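Local structure of uncharacterized protein (Parabacteroides merdae, 4R7F) at residues Asn115-Val120 with Ile130-Phe135; Tyr55-Cys60 with Gly77-Thr82. The protein is of unknown function but carries immunoglobulin-like beta-sandwich domains and an N-terminal region related to the first domain of type 9 secretion system plug proteins. All blocks are in the same frame, centred on the assembly; numbering follows the deposited sequence.

Following the chain from the N terminus, interaction 2 comes first: Tyr55-Cys60 runs along strand 53-60, and after a 16-residue excursion containing the short helix 71-74 the chain returns at Gly77-Thr82 to pair with the beginning of that segment. Interaction 1 opens only afterwards, where strands 114-122 and 129-138 form a beta hairpin. The two loops therefore follow in series, neither nesting nor crossing. The centres of the two contacts lie about 9 Å apart because strand 114-122 pairs with strand 53-60 as well as with 129-138. Together they place the order 81-82, 53-60, 114-122, 129-138 within one sheet of the plug-related region.

Interaction 1 (Asn115-Val120 with Ile130-Phe135); sequences NYAIQV and IFTACF
Five consecutive antiparallel pairs, from Tyr116-Phe135 to Val120-Phe131, join the two strands, whose axes approach to 4.5 Å at 159°. The pairs at Tyr116, Ile118 and Val120 are hydrogen-bonded; the bond from Ile118 N to Ala133 O measures 2.8 Å and is nearly straight at 170°. Alternation puts Tyr116, Ile118, Val120, Phe131, Ala133 and Phe135 on one face. There the Val120 side chain lies alongside Phe131, with CB over one ring face, 3.8 Å from the ring centroid, and its CG2 branch 3.3 Å from Phe131 CZ. Phe135 repeats the theme: Tyr116 CB sits over one ring face, while Ile118 CG1 meets the ring edge, 3.6 Å from Phe135 CE1. The Tyr116 and Phe135 ring planes are almost parallel, but the rings are displaced so far that little of one lies over the other. Both phenylalanines adopt the crowded rotamer, CG between the backbone N and the carbonyl carbon (chi1 76° for Phe131), which brings each ring in toward the partner strand.

On the other face, Gln119 bends at chi2 so that NE2 donates to Thr132 OG1 at 3.0 Å, with the hydroxyl oxygen essentially in the amide plane. An alanine here would remove the amide and with it the bond to Thr132 OG1, and would probably leave this non-hydrogen-bonded pair less firmly joined on that face. Beside it, Ala117 CB touches Cys134 SG at 3.9 Å.

Further out, Thr7 OG1 hydrogen-bonds Cys134 N, and the Tyr116 hydroxyl is held by Val112 O. The aromatic face packs on strands 14-21 and 39-46, with Phe131 against Leu17 and edge-to-face with Phe43, and Phe135 on Ile39, as between opposed sheets of a beta sandwich. Strand 53-60 pairs along the other side of the hairpin's first strand.

Interaction 2 (Tyr55-Cys60 with Gly77-Thr82); sequences YNVVHC and GFQGTT
Two residues, Gly80 and Thr81, stand opposite the single Tyr55, a G1 beta bulge in which Gly80 takes the positive phi (76°) and Tyr55 O receives Gly80 N at 2.9 Å and, weakly, Thr81 N at 3.5 Å. Tyr55 N completes the antiparallel pair by donating to Thr81 O. The Tyr55 ring runs alongside the Thr81 side chain, with Thr81 CB 3.7 Å from Tyr55 CE1. That ring stands in the crowded rotamer, CG between the backbone N and the carbonyl carbon (chi1 64°), which carries CD1 to 3.3 Å from Thr81 O.

Just before the bulge in the chain, the Gln79 side chain pairs with the strand. Bent at chi2 (-71°), it presents its amide to the backbone of Val57: OE1 accepts from Val57 N at 2.9 Å, in the carbonyl plane and on a lone pair, while NE2 donates to Val57 O at 3.1 Å from above that carbonyl's plane. The amide thus does what a neighbouring strand's backbone would do, satisfying the N-H and C=O of a single residue. Tyr74 OH shares Val57 O, and Gln79 also packs on Pro71 and Tyr74 of helix 71-74.

Two bonds from opposite ends of one amide fix its rotation and distinguish its oxygen from its nitrogen, so, before the short strand 81-82 begins, a side chain rather than backbone already pairs with strand 53-60 at Val57.

Interaction 1 (Asn115-Val120 with Ile130-Phe135)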
loop_
_atom_site.group_PDB
_atom_site.type_symbol
_atom_site.label_atom_id
_atom_site.label_comp_id
_atom_site.label_asym_id
_atom_site.label_seq_id
_atom_site.Cartn_x
_atom_site.Cartn_y
_atom_site.Cartn_z
ATOM N N ASN A 115 -3.551 6.141 -24.971
ATOM C CA ASN A 115 -2.475 5.173 -24.975
ATOM C C ASN A 115 -1.372 5.593 -25.968
ATOM O O ASN A 115 -1.677 5.933 -27.117
ATOM C CB ASN A 115 -3.047 3.825 -25.353
ATOM C CG ASN A 115 -3.857 3.196 -24.235
ATOM O OD1 ASN A 115 -3.719 3.565 -23.071
ATOM N ND2 ASN A 115 -4.739 2.260 -24.594
ATOM N N TYR A 116 -0.123 5.575 -25.532
ATOM C CA TYR A 116 1.025 5.922 -26.411
ATOM C C TYR A 116 2.029 4.771 -26.531
ATOM O O TYR A 116 2.341 4.101 -25.541
ATOM C CB TYR A 116 1.771 7.165 -25.921
ATOM C CG TYR A 116 0.999 8.450 -26.103
ATOM C CD1 TYR A 116 0.125 8.916 -25.125
ATOM C CD2 TYR A 116 1.125 9.188 -27.254
ATOM C CE1 TYR A 116 -0.615 10.071 -25.312
ATOM C CE2 TYR A 116 0.400 10.345 -27.441
ATOM C CZ TYR A 116 -0.463 10.778 -26.474
ATOM O OH TYR A 116 -1.144 11.931 -26.687
ATOM N N ALA A 117 2.511 4.546 -27.758
ATOM C CA ALA A 117 3.541 3.583 -28.027
ATOM C C ALA A 117 4.750 4.268 -28.645
ATOM O O ALA A 117 4.659 4.946 -29.677
ATOM C CB ALA A 117 3.021 2.502 -28.928
ATOM N N ILE A 118 5.891 4.090 -27.984
ATOM C CA ILE A 118 7.151 4.682 -28.401
ATOM C C ILE A 118 7.946 3.625 -29.130
ATOM O O ILE A 118 8.367 2.649 -28.517
ATOM C CB ILE A 118 7.971 5.181 -27.193
ATOM C CG1 ILE A 118 7.206 6.252 -26.433
ATOM C CG2 ILE A 118 9.293 5.743 -27.648
ATOM C CD1 ILE A 118 6.582 7.325 -27.302
ATOM N N GLN A 119 8.156 3.797 -30.434
ATOM C CA GLN A 119 8.905 2.799 -31.196
ATOM C C GLN A 119 10.279 3.355 -31.418
ATOM O O GLN A 119 10.405 4.480 -31.853
ATOM C CB GLN A 119 8.241 2.515 -32.514
ATOM C CG GLN A 119 6.784 2.245 -32.344
ATOM C CD GLN A 119 6.282 1.251 -33.330
ATOM O OE1 GLN A 119 5.892 1.592 -34.447
ATOM N NE2 GLN A 119 6.290 -0.005 -32.921
ATOM N N VAL A 120 11.299 2.583 -31.066
ATOM C CA VAL A 120 12.677 3.027 -31.168
ATOM C C VAL A 120 13.381 2.239 -32.266
ATOM O O VAL A 120 13.032 1.099 -32.572
ATOM C CB VAL A 120 13.414 2.929 -29.827
ATOM C CG1 VAL A 120 14.876 3.340 -29.969
ATOM C CG2 VAL A 120 12.690 3.786 -28.779
ATOM N N ILE A 130 13.377 -1.683 -33.161
ATOM C CA ILE A 130 14.082 -2.534 -32.218
ATOM C C ILE A 130 13.370 -2.797 -30.889
ATOM O O ILE A 130 13.643 -3.813 -30.240
ATOM C CB ILE A 130 15.518 -2.038 -31.917
ATOM C CG1 ILE A 130 15.529 -0.682 -31.240
ATOM C CG2 ILE A 130 16.348 -2.024 -33.195
ATOM C CD1 ILE A 130 16.921 -0.264 -30.849
ATOM N N PHE A 131 12.533 -1.859 -30.447
ATOM C CA PHE A 131 11.602 -2.102 -29.348
ATOM C C PHE A 131 10.476 -1.091 -29.372
ATOM O O PHE A 131 10.588 -0.050 -29.978
ATOM C CB PHE A 131 12.312 -2.119 -28.002
ATOM C CG PHE A 131 12.706 -0.763 -27.466
ATOM C CD1 PHE A 131 11.774 0.053 -26.845
ATOM C CD2 PHE A 131 14.027 -0.348 -27.512
ATOM C CE1 PHE A 131 12.130 1.272 -26.306
ATOM C CE2 PHE A 131 14.399 0.874 -26.973
ATOM C CZ PHE A 131 13.458 1.684 -26.377
ATOM N N THR A 132 9.390 -1.454 -28.723
ATOM C CA THR A 132 8.262 -0.596 -28.440
ATOM C C THR A 132 8.119 -0.467 -26.917
ATOM O O THR A 132 8.202 -1.455 -26.201
ATOM C CB THR A 132 7.022 -1.241 -29.054
ATOM O OG1 THR A 132 7.265 -1.398 -30.443
ATOM C CG2 THR A 132 5.801 -0.399 -28.877
ATOM N N ALA A 133 7.969 0.755 -26.419
ATOM C CA ALA A 133 7.653 0.995 -25.011
ATOM C C ALA A 133 6.324 1.710 -24.900
ATOM O O ALA A 133 6.089 2.701 -25.576
ATOM C CB ALA A 133 8.719 1.806 -24.352
ATOM N N CYS A 134 5.440 1.175 -24.065
ATOM C CA CYS A 134 4.047 1.607 -24.017
ATOM C C CYS A 134 3.694 2.179 -22.637
ATOM O O CYS A 134 4.058 1.596 -21.614
ATOM C CB CYS A 134 3.131 0.409 -24.289
ATOM S SG CYS A 134 3.015 -0.112 -25.997
ATOM N N PHE A 135 2.963 3.297 -22.632
ATOM C CA PHE A 135 2.503 3.957 -21.418
ATOM C C PHE A 135 1.233 4.721 -21.753
ATOM O O PHE A 135 0.876 4.906 -22.930
ATOM C CB PHE A 135 3.565 4.910 -20.840
ATOM C CG PHE A 135 3.910 6.059 -21.744
ATOM C CD1 PHE A 135 4.919 5.937 -22.687
ATOM C CD2 PHE A 135 3.206 7.259 -21.672
ATOM C CE1 PHE A 135 5.217 6.990 -23.544
ATOM C CE2 PHE A 135 3.484 8.314 -22.530
ATOM C CZ PHE A 135 4.496 8.177 -23.465
#

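Interaction 2 (Tyr55-Cys60 with Gly77-Thr82)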
loop_
_atom_site.group_PDB
_atom_site.type_symbol
_atom_site.label_atom_id
_atom_site.label_comp_id
_atom_site.label_asym_id
_atom_site.label_seq_id
_atom_site.Cartn_x
_atom_site.Cartn_y
_atom_site.Cartn_z
ATOM N N TYR A 55 13.312 7.825 -31.984
ATOM C CA TYR A 55 11.975 7.257 -31.708
ATOM C C TYR A 55 10.818 7.952 -32.422
ATOM O O TYR A 55 10.928 9.109 -32.790
ATOM C CB TYR A 55 11.707 7.260 -30.203
ATOM C CG TYR A 55 11.636 8.630 -29.585
ATOM C CD1 TYR A 55 12.799 9.299 -29.225
ATOM C CD2 TYR A 55 10.418 9.249 -29.328
ATOM C CE1 TYR A 55 12.759 10.553 -28.648
ATOM C CE2 TYR A 55 10.369 10.510 -28.737
ATOM C CZ TYR A 55 11.552 11.160 -28.408
ATOM O OH TYR A 55 11.566 12.411 -27.837
ATOM N N ASN A 56 9.730 7.200 -32.620
ATOM C CA ASN A 56 8.436 7.721 -33.036
ATOM C C ASN A 56 7.369 7.529 -31.961
ATOM O O ASN A 56 7.343 6.505 -31.267
ATOM C CB ASN A 56 7.907 6.990 -34.273
ATOM C CG ASN A 56 8.861 7.025 -35.427
ATOM O OD1 ASN A 56 9.539 8.019 -35.692
ATOM N ND2 ASN A 56 8.904 5.932 -36.142
ATOM N N VAL A 57 6.442 8.478 -31.895
ATOM C CA VAL A 57 5.312 8.423 -30.995
ATOM C C VAL A 57 4.086 7.944 -31.773
ATOM O O VAL A 57 3.716 8.523 -32.808
ATOM C CB VAL A 57 5.085 9.804 -30.362
ATOM C CG1 VAL A 57 3.961 9.778 -29.350
ATOM C CG2 VAL A 57 6.366 10.259 -29.686
ATOM N N VAL A 58 3.467 6.868 -31.284
ATOM C CA VAL A 58 2.249 6.335 -31.896
ATOM C C VAL A 58 1.108 6.489 -30.918
ATOM O O VAL A 58 1.173 6.015 -29.781
ATOM C CB VAL A 58 2.366 4.856 -32.286
ATOM C CG1 VAL A 58 1.044 4.361 -32.827
ATOM C CG2 VAL A 58 3.459 4.634 -33.333
ATOM N N HIS A 59 0.059 7.173 -31.352
ATOM C CA HIS A 59 -1.101 7.292 -30.524
ATOM C C HIS A 59 -2.038 6.103 -30.786
ATOM O O HIS A 59 -2.341 5.799 -31.951
ATOM C CB HIS A 59 -1.837 8.599 -30.758
ATOM C CG HIS A 59 -2.952 8.805 -29.787
ATOM N ND1 HIS A 59 -4.245 8.401 -30.041
ATOM C CD2 HIS A 59 -2.951 9.288 -28.523
ATOM C CE1 HIS A 59 -5.002 8.687 -28.999
ATOM N NE2 HIS A 59 -4.235 9.197 -28.053
ATOM N N CYS A 60 -2.516 5.476 -29.692
ATOM C CA CYS A 60 -3.347 4.288 -29.765
ATOM C C CYS A 60 -4.690 4.451 -29.102
ATOM O O CYS A 60 -4.887 5.231 -28.190
ATOM C CB CYS A 60 -2.628 3.090 -29.122
ATOM S SG CYS A 60 -1.026 2.707 -29.858
ATOM N N GLY A 77 5.988 18.554 -31.563
ATOM C CA GLY A 77 7.344 18.076 -31.799
ATOM C C GLY A 77 7.385 17.123 -32.972
ATOM O O GLY A 77 6.348 16.761 -33.527
ATOM N N PHE A 78 8.592 16.699 -33.345
ATOM C CA PHE A 78 8.771 15.872 -34.541
ATOM C C PHE A 78 8.974 14.386 -34.232
ATOM O O PHE A 78 9.455 13.996 -33.163
ATOM C CB PHE A 78 9.955 16.384 -35.369
ATOM C CG PHE A 78 9.874 17.846 -35.702
ATOM C CD1 PHE A 78 8.897 18.321 -36.579
ATOM C CD2 PHE A 78 10.775 18.754 -35.143
ATOM C CE1 PHE A 78 8.818 19.669 -36.889
ATOM C CE2 PHE A 78 10.700 20.101 -35.456
ATOM C CZ PHE A 78 9.719 20.558 -36.327
ATOM N N GLN A 79 8.593 13.565 -35.200
ATOM C CA GLN A 79 8.959 12.175 -35.212
ATOM C C GLN A 79 10.440 12.078 -35.478
ATOM O O GLN A 79 11.039 12.985 -36.068
ATOM C CB GLN A 79 8.225 11.438 -36.326
ATOM C CG GLN A 79 6.713 11.377 -36.169
ATOM C CD GLN A 79 6.237 10.451 -35.055
ATOM O OE1 GLN A 79 6.809 10.415 -33.955
ATOM N NE2 GLN A 79 5.142 9.734 -35.321
ATOM N N GLY A 80 11.025 10.965 -35.064
ATOM C CA GLY A 80 12.417 10.676 -35.386
ATOM C C GLY A 80 13.417 11.461 -34.560
ATOM O O GLY A 80 14.500 11.755 -35.020
ATOM N N THR A 81 13.062 11.771 -33.320
ATOM C CA THR A 81 13.964 12.479 -32.450
ATOM C C THR A 81 15.062 11.566 -31.895
ATOM O O THR A 81 14.823 10.394 -31.592
ATOM C CB THR A 81 13.205 13.068 -31.269
ATOM O OG1 THR A 81 12.008 13.703 -31.744
ATOM C CG2 THR A 81 14.105 14.031 -30.502
ATOM N N THR A 82 16.248 12.149 -31.743
ATOM C CA THR A 82 17.392 11.391 -31.237
ATOM C C THR A 82 17.330 11.199 -29.712
ATOM O O THR A 82 16.787 12.001 -28.954
ATOM C CB THR A 82 18.752 11.992 -31.699
ATOM O OG1 THR A 82 18.768 12.076 -33.124
ATOM C CG2 THR A 82 19.933 11.110 -31.283
#